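Local coordinates for Phenylalanine/tyrosine ammonia-lyase (Rhodosporidium toruloides, PDB 1Y2M), which catalyses the non-oxidative deamination of L-phenylalanine and L-tyrosine to trans-cinnamic and p-coumaric acid, working as a homotetramer, at residues Q392-D396 with N397-D401; V258-G261 with P262-L266; T170-V173 with N174-R178; V164-G167 with A168-I171. All coordinates share one frame; numbering follows the deposited sequence.

Interaction 1. Residues Q392-D396 with N397-D401; sequences QSTTD and NPLID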
loop_
_atom_site.group_PDB
_atom_site.type_symbol
_atom_site.label_atom_id
_atom_site.label_comp_id
_atom_site.label_asym_id
_atom_site.label_seq_id
_atom_site.Cartn_x
_atom_site.Cartn_y
_atom_site.Cartn_z
ATOM N N GLN B 392 20.302 -0.426 25.932
ATOM C CA GLN B 392 19.999 -1.143 27.146
ATOM C C GLN B 392 19.455 -2.529 26.907
ATOM O O GLN B 392 18.759 -3.046 27.762
ATOM C CB GLN B 392 18.924 -0.386 27.927
ATOM C CG GLN B 392 19.279 1.011 28.217
ATOM C CD GLN B 392 18.078 1.853 28.604
ATOM O OE1 GLN B 392 17.913 2.968 28.081
ATOM N NE2 GLN B 392 17.283 1.362 29.515
ATOM N N SER B 393 19.765 -3.149 25.776
ATOM C CA SER B 393 19.219 -4.465 25.498
ATOM C C SER B 393 20.283 -5.455 25.069
ATOM O O SER B 393 21.249 -5.121 24.394
ATOM C CB SER B 393 18.106 -4.394 24.437
ATOM O OG SER B 393 17.065 -3.500 24.842
ATOM N N THR B 394 20.059 -6.686 25.500
ATOM C CA THR B 394 20.762 -7.867 25.026
ATOM C C THR B 394 19.868 -8.560 24.018
ATOM O O THR B 394 18.721 -8.926 24.340
ATOM C CB THR B 394 21.070 -8.836 26.168
ATOM O OG1 THR B 394 21.793 -8.154 27.210
ATOM C CG2 THR B 394 21.878 -9.989 25.658
ATOM N N THR B 395 20.376 -8.712 22.798
ATOM C CA THR B 395 19.554 -9.184 21.715
ATOM C C THR B 395 20.028 -10.476 21.080
ATOM O O THR B 395 19.398 -10.920 20.104
ATOM C CB THR B 395 19.360 -8.087 20.579
ATOM O OG1 THR B 395 20.621 -7.727 19.980
ATOM C CG2 THR B 395 18.684 -6.866 21.161
ATOM N N ASP B 396 21.110 -11.075 21.588
ATOM C CA ASP B 396 21.463 -12.414 21.146
ATOM C C ASP B 396 20.650 -13.500 21.860
ATOM O O ASP B 396 19.680 -13.197 22.564
ATOM C CB ASP B 396 22.986 -12.638 21.196
ATOM C CG ASP B 396 23.558 -12.635 22.598
ATOM O OD1 ASP B 396 23.437 -11.593 23.320
ATOM O OD2 ASP B 396 24.200 -13.662 22.953
ATOM N N ASN B 397 21.057 -14.754 21.690
ATOM C CA ASN B 397 20.333 -15.905 22.229
ATOM C C ASN B 397 21.204 -17.150 22.022
ATOM O O ASN B 397 21.955 -17.182 21.061
ATOM C CB ASN B 397 19.018 -16.105 21.446
ATOM C CG ASN B 397 18.093 -17.065 22.108
ATOM O OD1 ASN B 397 17.550 -16.757 23.155
ATOM N ND2 ASN B 397 17.938 -18.258 21.532
ATOM N N PRO B 398 21.051 -18.191 22.841
ATOM C CA PRO B 398 20.495 -18.133 24.196
ATOM C C PRO B 398 21.248 -17.188 25.122
ATOM O O PRO B 398 22.398 -16.869 24.830
ATOM C CB PRO B 398 20.591 -19.578 24.679
ATOM C CG PRO B 398 21.576 -20.244 23.794
ATOM C CD PRO B 398 21.852 -19.404 22.597
ATOM N N LEU B 399 20.591 -16.763 26.205
ATOM C CA LEU B 399 21.120 -15.787 27.144
ATOM C C LEU B 399 21.406 -16.446 28.484
ATOM O O LEU B 399 20.696 -17.373 28.896
ATOM C CB LEU B 399 20.135 -14.632 27.271
ATOM C CG LEU B 399 19.923 -13.825 25.983
ATOM C CD1 LEU B 399 19.043 -12.621 26.140
ATOM C CD2 LEU B 399 21.247 -13.389 25.437
ATOM N N ILE B 400 22.485 -16.024 29.127
ATOM C CA ILE B 400 23.036 -16.759 30.266
ATOM C C ILE B 400 22.816 -15.981 31.548
ATOM O O ILE B 400 23.264 -14.833 31.667
ATOM C CB ILE B 400 24.556 -17.036 30.051
ATOM C CG1 ILE B 400 24.755 -18.046 28.899
ATOM C CG2 ILE B 400 25.204 -17.564 31.295
ATOM C CD1 ILE B 400 25.175 -17.456 27.674
ATOM N N ASP B 401 22.137 -16.620 32.505
ATOM C CA ASP B 401 21.910 -16.077 33.831
ATOM C C ASP B 401 22.909 -16.767 34.773
ATOM O O ASP B 401 22.685 -17.897 35.219
ATOM C CB ASP B 401 20.465 -16.337 34.302
ATOM C CG ASP B 401 20.182 -15.785 35.700
ATOM O OD1 ASP B 401 21.121 -15.430 36.456
ATOM O OD2 ASP B 401 18.996 -15.721 36.063
HETATM O O HOH W 1 16.955 -13.975 23.362
#

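Interaction 2. Residues V258-G261 with P262-L266; sequences VVLG and PKEGL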
loop_
_atom_site.group_PDB
_atom_site.type_symbol
_atom_site.label_atom_id
_atom_site.label_comp_id
_atom_site.label_asym_id
_atom_site.label_seq_id
_atom_site.Cartn_x
_atom_site.Cartn_y
_atom_site.Cartn_z
ATOM N N VAL B 258 40.468 -12.677 15.572
ATOM C CA VAL B 258 39.960 -13.521 16.649
ATOM C C VAL B 258 39.548 -14.869 16.102
ATOM O O VAL B 258 39.192 -14.979 14.923
ATOM C CB VAL B 258 38.746 -12.892 17.384
ATOM C CG1 VAL B 258 39.191 -11.655 18.152
ATOM C CG2 VAL B 258 37.652 -12.571 16.460
ATOM N N VAL B 259 39.645 -15.890 16.952
ATOM C CA VAL B 259 39.134 -17.222 16.653
ATOM C C VAL B 259 37.911 -17.429 17.534
ATOM O O VAL B 259 38.038 -17.380 18.775
ATOM C CB VAL B 259 40.204 -18.297 16.957
ATOM C CG1 VAL B 259 39.648 -19.675 16.772
ATOM C CG2 VAL B 259 41.430 -18.047 16.089
ATOM N N LEU B 260 36.750 -17.640 16.909
ATOM C CA LEU B 260 35.486 -17.697 17.635
ATOM C C LEU B 260 35.351 -19.017 18.370
ATOM O O LEU B 260 35.589 -20.104 17.815
ATOM C CB LEU B 260 34.293 -17.482 16.702
ATOM C CG LEU B 260 34.327 -16.150 15.943
ATOM C CD1 LEU B 260 33.041 -15.945 15.176
ATOM C CD2 LEU B 260 34.566 -14.964 16.859
ATOM N N GLY B 261 34.981 -18.905 19.638
ATOM C CA GLY B 261 34.782 -20.058 20.486
ATOM C C GLY B 261 33.323 -20.351 20.727
ATOM O O GLY B 261 32.435 -19.802 20.044
ATOM N N PRO B 262 33.047 -21.230 21.714
ATOM C CA PRO B 262 31.692 -21.613 22.055
ATOM C C PRO B 262 30.819 -20.395 22.329
ATOM O O PRO B 262 31.224 -19.475 23.039
ATOM C CB PRO B 262 31.856 -22.473 23.322
ATOM C CG PRO B 262 33.255 -22.885 23.328
ATOM C CD PRO B 262 34.052 -21.868 22.581
ATOM N N LYS B 263 29.660 -20.413 21.695
ATOM C CA LYS B 263 28.612 -19.405 21.798
ATOM C C LYS B 263 28.977 -18.069 21.146
ATOM O O LYS B 263 28.111 -17.209 20.956
ATOM C CB LYS B 263 28.162 -19.265 23.263
ATOM C CG LYS B 263 27.196 -18.126 23.584
ATOM C CD LYS B 263 25.785 -18.338 23.018
ATOM C CE LYS B 263 25.155 -17.005 22.642
ATOM N NZ LYS B 263 25.038 -16.094 23.789
ATOM N N GLU B 264 30.228 -17.890 20.728
ATOM C CA GLU B 264 30.587 -16.595 20.127
ATOM C C GLU B 264 30.042 -16.320 18.722
ATOM O O GLU B 264 29.715 -15.172 18.385
ATOM C CB GLU B 264 32.090 -16.369 20.197
ATOM C CG GLU B 264 32.589 -16.404 21.594
ATOM C CD GLU B 264 34.054 -15.988 21.740
ATOM O OE1 GLU B 264 34.876 -16.276 20.834
ATOM O OE2 GLU B 264 34.391 -15.398 22.777
ATOM N N GLY B 265 29.833 -17.366 17.929
ATOM C CA GLY B 265 29.113 -17.233 16.695
ATOM C C GLY B 265 27.715 -16.671 16.907
ATOM O O GLY B 265 27.374 -15.641 16.350
ATOM N N LEU B 266 26.913 -17.335 17.736
ATOM C CA LEU B 266 25.545 -16.850 17.984
ATOM C C LEU B 266 25.570 -15.525 18.706
ATOM O O LEU B 266 24.726 -14.638 18.452
ATOM C CB LEU B 266 24.712 -17.829 18.809
ATOM C CG LEU B 266 24.340 -19.126 18.115
ATOM C CD1 LEU B 266 23.533 -19.969 19.068
ATOM C CD2 LEU B 266 23.614 -18.835 16.818
#

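Interaction 3. Residues T170-V173 with N174-R178; sequences TIRV and NSLTR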
loop_
_atom_site.group_PDB
_atom_site.type_symbol
_atom_site.label_atom_id
_atom_site.label_comp_id
_atom_site.label_asym_id
_atom_site.label_seq_id
_atom_site.Cartn_x
_atom_site.Cartn_y
_atom_site.Cartn_z
ATOM N N THR B 170 29.047 -0.618 17.120
ATOM C CA THR B 170 29.005 0.072 18.392
ATOM C C THR B 170 27.924 -0.561 19.297
ATOM O O THR B 170 28.120 -0.869 20.486
ATOM C CB THR B 170 28.703 1.570 18.186
ATOM O OG1 THR B 170 29.717 2.163 17.354
ATOM C CG2 THR B 170 28.648 2.291 19.461
ATOM N N ILE B 171 26.717 -0.690 18.721
ATOM C CA ILE B 171 25.566 -1.251 19.471
ATOM C C ILE B 171 25.871 -2.703 19.801
ATOM O O ILE B 171 25.587 -3.171 20.891
ATOM C CB ILE B 171 24.250 -1.117 18.669
ATOM C CG1 ILE B 171 23.887 0.356 18.515
ATOM C CG2 ILE B 171 23.144 -1.981 19.203
ATOM C CD1 ILE B 171 22.781 0.608 17.471
ATOM N N ARG B 172 26.467 -3.420 18.851
ATOM C CA ARG B 172 26.788 -4.831 19.093
ATOM C C ARG B 172 27.696 -4.958 20.314
ATOM O O ARG B 172 27.438 -5.790 21.189
ATOM C CB ARG B 172 27.475 -5.469 17.881
ATOM C CG ARG B 172 27.971 -6.876 18.133
ATOM C CD ARG B 172 27.005 -7.585 19.115
ATOM N NE ARG B 172 26.175 -8.443 18.407
ATOM C CZ ARG B 172 25.034 -9.000 18.798
ATOM N NH1 ARG B 172 24.422 -8.830 19.980
ATOM N NH2 ARG B 172 24.498 -9.774 17.920
ATOM N N VAL B 173 28.735 -4.133 20.407
ATOM C CA VAL B 173 29.619 -4.173 21.561
ATOM C C VAL B 173 28.850 -3.878 22.850
ATOM O O VAL B 173 28.984 -4.588 23.852
ATOM C CB VAL B 173 30.830 -3.217 21.425
ATOM C CG1 VAL B 173 31.612 -3.125 22.707
ATOM C CG2 VAL B 173 31.736 -3.681 20.265
ATOM N N ASN B 174 28.086 -2.797 22.834
ATOM C CA ASN B 174 27.358 -2.413 24.026
ATOM C C ASN B 174 26.488 -3.555 24.493
ATOM O O ASN B 174 26.467 -3.848 25.682
ATOM C CB ASN B 174 26.512 -1.187 23.757
ATOM C CG ASN B 174 25.914 -0.588 25.029
ATOM O OD1 ASN B 174 26.633 -0.041 25.852
ATOM N ND2 ASN B 174 24.585 -0.674 25.165
ATOM N N SER B 175 25.787 -4.196 23.561
ATOM C CA SER B 175 24.819 -5.263 23.909
ATOM C C SER B 175 25.486 -6.515 24.491
ATOM O O SER B 175 24.849 -7.313 25.219
ATOM C CB SER B 175 23.946 -5.656 22.717
ATOM O OG SER B 175 24.704 -6.296 21.709
ATOM N N LEU B 176 26.767 -6.690 24.194
ATOM C CA LEU B 176 27.555 -7.808 24.757
ATOM C C LEU B 176 28.306 -7.490 26.057
ATOM O O LEU B 176 28.790 -8.416 26.721
ATOM C CB LEU B 176 28.530 -8.335 23.700
ATOM C CG LEU B 176 27.869 -8.908 22.426
ATOM C CD1 LEU B 176 28.913 -9.201 21.386
ATOM C CD2 LEU B 176 27.032 -10.161 22.681
ATOM N N THR B 177 28.395 -6.194 26.433
ATOM C CA THR B 177 29.063 -5.817 27.664
ATOM C C THR B 177 28.182 -6.125 28.864
ATOM O O THR B 177 28.628 -6.032 30.002
ATOM C CB THR B 177 29.447 -4.340 27.761
ATOM O OG1 THR B 177 28.262 -3.545 27.821
ATOM C CG2 THR B 177 30.293 -3.939 26.586
ATOM N N ARG B 178 26.927 -6.465 28.587
ATOM C CA ARG B 178 25.922 -6.645 29.635
ATOM C C ARG B 178 26.071 -7.950 30.395
ATOM O O ARG B 178 25.448 -8.125 31.440
ATOM C CB ARG B 178 24.505 -6.455 29.035
ATOM C CG ARG B 178 24.225 -5.039 28.517
ATOM C CD ARG B 178 23.042 -4.927 27.552
ATOM N NE ARG B 178 21.802 -5.485 28.084
ATOM C CZ ARG B 178 21.063 -4.903 29.038
ATOM N NH1 ARG B 178 21.426 -3.721 29.523
ATOM N NH2 ARG B 178 19.943 -5.482 29.464
#

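Interaction 4. Residues V164-G167 with A168-I171; sequences VVRG and AMTI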
loop_
_atom_site.group_PDB
_atom_site.type_symbol
_atom_site.label_atom_id
_atom_site.label_comp_id
_atom_site.label_asym_id
_atom_site.label_seq_id
_atom_site.Cartn_x
_atom_site.Cartn_y
_atom_site.Cartn_z
ATOM N N VAL B 164 26.187 2.895 8.804
ATOM C CA VAL B 164 25.282 1.955 9.400
ATOM C C VAL B 164 26.080 0.842 10.033
ATOM O O VAL B 164 25.814 0.404 11.153
ATOM C CB VAL B 164 24.311 1.416 8.342
ATOM C CG1 VAL B 164 23.559 0.187 8.851
ATOM C CG2 VAL B 164 23.317 2.544 7.978
ATOM N N VAL B 165 27.079 0.386 9.295
ATOM C CA VAL B 165 27.990 -0.657 9.804
ATOM C C VAL B 165 28.715 -0.243 11.077
ATOM O O VAL B 165 28.764 -1.004 12.053
ATOM C CB VAL B 165 28.975 -1.176 8.738
ATOM C CG1 VAL B 165 29.888 -2.258 9.347
ATOM C CG2 VAL B 165 28.203 -1.697 7.528
ATOM N N ARG B 166 29.226 0.990 11.101
ATOM C CA ARG B 166 29.873 1.498 12.311
ATOM C C ARG B 166 28.897 1.563 13.487
ATOM O O ARG B 166 29.233 1.153 14.600
ATOM C CB ARG B 166 30.419 2.907 12.072
ATOM C CG ARG B 166 31.751 2.875 11.242
ATOM C CD ARG B 166 32.380 4.224 11.131
ATOM N NE ARG B 166 32.602 4.882 12.423
ATOM C CZ ARG B 166 33.702 4.741 13.163
ATOM N NH1 ARG B 166 34.688 3.931 12.786
ATOM N NH2 ARG B 166 33.829 5.371 14.327
ATOM N N GLY B 167 27.686 2.083 13.247
ATOM C CA GLY B 167 26.690 2.140 14.307
ATOM C C GLY B 167 26.353 0.735 14.818
ATOM O O GLY B 167 26.174 0.528 16.011
ATOM N N ALA B 168 26.351 -0.246 13.899
ATOM C CA ALA B 168 26.027 -1.620 14.248
ATOM C C ALA B 168 27.090 -2.232 15.117
ATOM O O ALA B 168 26.808 -2.913 16.094
ATOM C CB ALA B 168 25.869 -2.454 12.995
HETATM N N MSE B 169 28.341 -1.964 14.785
HETATM C CA MSE B 169 29.447 -2.479 15.610
HETATM C C MSE B 169 29.402 -1.895 17.005
HETATM O O MSE B 169 29.697 -2.605 17.972
HETATM C CB MSE B 169 30.805 -2.262 14.962
HETATM C CG MSE B 169 30.878 -3.017 13.672
HETATM SE SE MSE B 169 32.776 -3.093 13.009
HETATM C CE MSE B 169 32.921 -1.228 12.235
ATOM N N THR B 170 29.047 -0.618 17.120
ATOM C CA THR B 170 29.005 0.072 18.392
ATOM C C THR B 170 27.924 -0.561 19.297
ATOM O O THR B 170 28.120 -0.869 20.486
ATOM C CB THR B 170 28.703 1.570 18.186
ATOM O OG1 THR B 170 29.717 2.163 17.354
ATOM C CG2 THR B 170 28.648 2.291 19.461
ATOM N N ILE B 171 26.717 -0.690 18.721
ATOM C CA ILE B 171 25.566 -1.251 19.471
ATOM C C ILE B 171 25.871 -2.703 19.801
ATOM O O ILE B 171 25.587 -3.171 20.891
ATOM C CB ILE B 171 24.250 -1.117 18.669
ATOM C CG1 ILE B 171 23.887 0.356 18.515
ATOM C CG2 ILE B 171 23.144 -1.981 19.203
ATOM C CD1 ILE B 171 22.781 0.608 17.471
#

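Interaction 1. Residues Q392-D396 with N397-D401
Leu399 folds back over the loop so that its methyls meet Thr394 and Asp396. In the apolar part, CD2 of Leu399 lies 3.5 Å from CG2 of Thr394, a snug methyl-to-methyl contact, the two side chains running alongside in opposite senses. The same CD2 comes within 3.3 Å of the backbone O of Asp396 and 3.5 Å of its OD1. The polar link is indirect: one water donates to both Asp396 O and Asn397 OD1, at 2.9 Å each, and so spans the peptide joining the segments. With CG of Asp396 between its backbone N and carbonyl carbon (chi1 67°), the carboxylate stands beside Leu399 and is gripped from outside, OD1 by Ser181 OG and OD2 in a salt bridge with Lys263. Asn397, a cinnamate-binding residue by similarity, also bonds through OD1 to the backbone N of Gly410, and a cis peptide follows it before Pro398. The loop connects helix 368-391 to strand 399-401, where Leu399 pairs with His408 of the antiparallel strand 406-408. Leu176 of helix 162-176 packs on Asp396, while Phe314 of the second subunit packs on Leu399.

Interaction 2. Residues V258-G261 with P262-L266
Glu264 reaches back from the first turn of its helix to Gly261, and two hydrogen bonds tie the pair together. In the first, Gly261 N donates to OE1 of Glu264 over 2.9 Å, nearly straight at 170°, meeting the oxygen from above the carboxylate plane. The second runs the other way, from Glu264 N to Gly261 O at 3.0 Å; the donor again stands above the plane, here that of the carbonyl. The conformation of Glu264 explains the reach: CG lies beside the backbone N and anti to the carbonyl carbon (chi1 -58°), and the chain is extended beyond it, which takes CB and CG past Gly261 O, at 3.5 Å and 3.7 Å, before the carboxylate arrives at the amide. OE1 also sits 3.6 Å from CA of Leu260, whose side chain has its CD2 4.2 Å from the same oxygen. The other oxygen, OE2, forms a salt bridge with Arg184, so the two oxygens of this carboxylate have separate partners. Lys263 occupies the N-cap position and its CB heads away from the 258-261 segment; besides Asp396, its NZ bonds to Ser181 O and Pro398 O. The arrangement is a type II beta turn, Gly261-Glu264, with the positive phi of Lys263 (70°) at its third position; it runs into helix 264-269, close to Asn270 of the predicted cinnamate site.

Interaction 3. Residues T170-V173 with N174-R178
Arg172 meets Ser175 and Leu176 one turn further along the helix, and its side chain can be followed outward. CB leaves the helix away from the 174-178 segment, and CG lies anti to the backbone N (chi1 173°), 4.1 Å from Leu176 CD1. Bends at chi2 and chi3 then turn the chain back: CD packs 3.4 Å from Leu176 CD1, and NE follows at 4.1 Å from that methyl. At the guanidinium, NH1 donates to Ser175 OG over 3.1 Å at 146°, the hydroxyl sitting at the edge of the group and near its plane. NH2 bonds to Asn270 O. Cutting Arg172 back to alanine would probably leave Ser175 OG without its arginine donor, uncover the Leu176 methyls and release the Asn270 carbonyl. Ser175 OG passes the connection on, donating to Arg172 O at 2.8 Å; that oxygen also accepts from Leu176 N, both donors coming from the same face of its plane. Thr177 OG1 donates to Asn174 O, and the bonds from Leu176 N and Thr177 N to Val173 O are weak. Toward the C-terminal end of the buried helix 162-176, a serine side chain thus bonds back to the carbonyl three residues earlier, with Arg172 reaching out to Asn270, which probably binds cinnamate.

Interaction 4. Residues V164-G167 with A168-I171
Thr170 binds the carbonyl of Arg166 twice. Its backbone N donates to Arg166 O at 3.1 Å, and its hydroxyl OG1 donates to the same oxygen at 3.0 Å, the two arriving from opposite faces of the carbonyl plane. The hydroxyl can do so because OG1 lies anti to its own carbonyl carbon (chi1 -59°), beside the backbone N, and therefore faces back down the helix. A valine in its place would keep the bulk but lose the hydroxyl, and would probably leave Arg166 O with the backbone amide as its one donor from this pair. Around this pair run the regular i to i+4 bonds: Ile171 N to Gly167 O, nearly straight at 168°, Met169 N to Val165 O, and Ala168 N to Val164 O, which is more bent. Farther out, CG of selenomethionine Met169 lies 3.3 Å from Val165 O, and the chain bends at chi3 so that CE comes to 4.3 Å from Val165 CG1. CD1 of Ile171 passes 3.7 Å from Gly167 O. Arg166 directs its guanidinium to other elements, NH1 to Leu195 O and NH2 to Ala75 O. Met169 packs on Leu191, Phe194 and Leu195 of helix 185-197, while Val164 and Ala168 face helix 273-303. The geometry is that of a regular buried alpha helix packed against helices 185-197 and 273-303 of an aromatic amino acid lyase, with a threonine hydroxyl bonded to the carbonyl one turn back.

Overall arrangement
Interactions 3 and 4 are successive parts of helix 162-176, sharing Thr170 and Ile171, with centres about 10 Å apart. Interaction 1 lies beside the C-terminal end of that helix, its centre about 10 Å from that of interaction 3; the two touch through a probable hydrogen bond from Arg178 NE to Thr394 OG1, 2.8 Å. A salt bridge of 2.7 Å from Lys263 NZ to Asp396 OD2 joins interactions 1 and 2, whose centres lie about 15 Å apart. Asn397 and Asn270, both predicted to bind cinnamate, have side chains about 4 Å apart; those of Lys263 and Arg172 approach Asn270 to about 6 and 5 Å. Interaction 4 is away from the annotated sites.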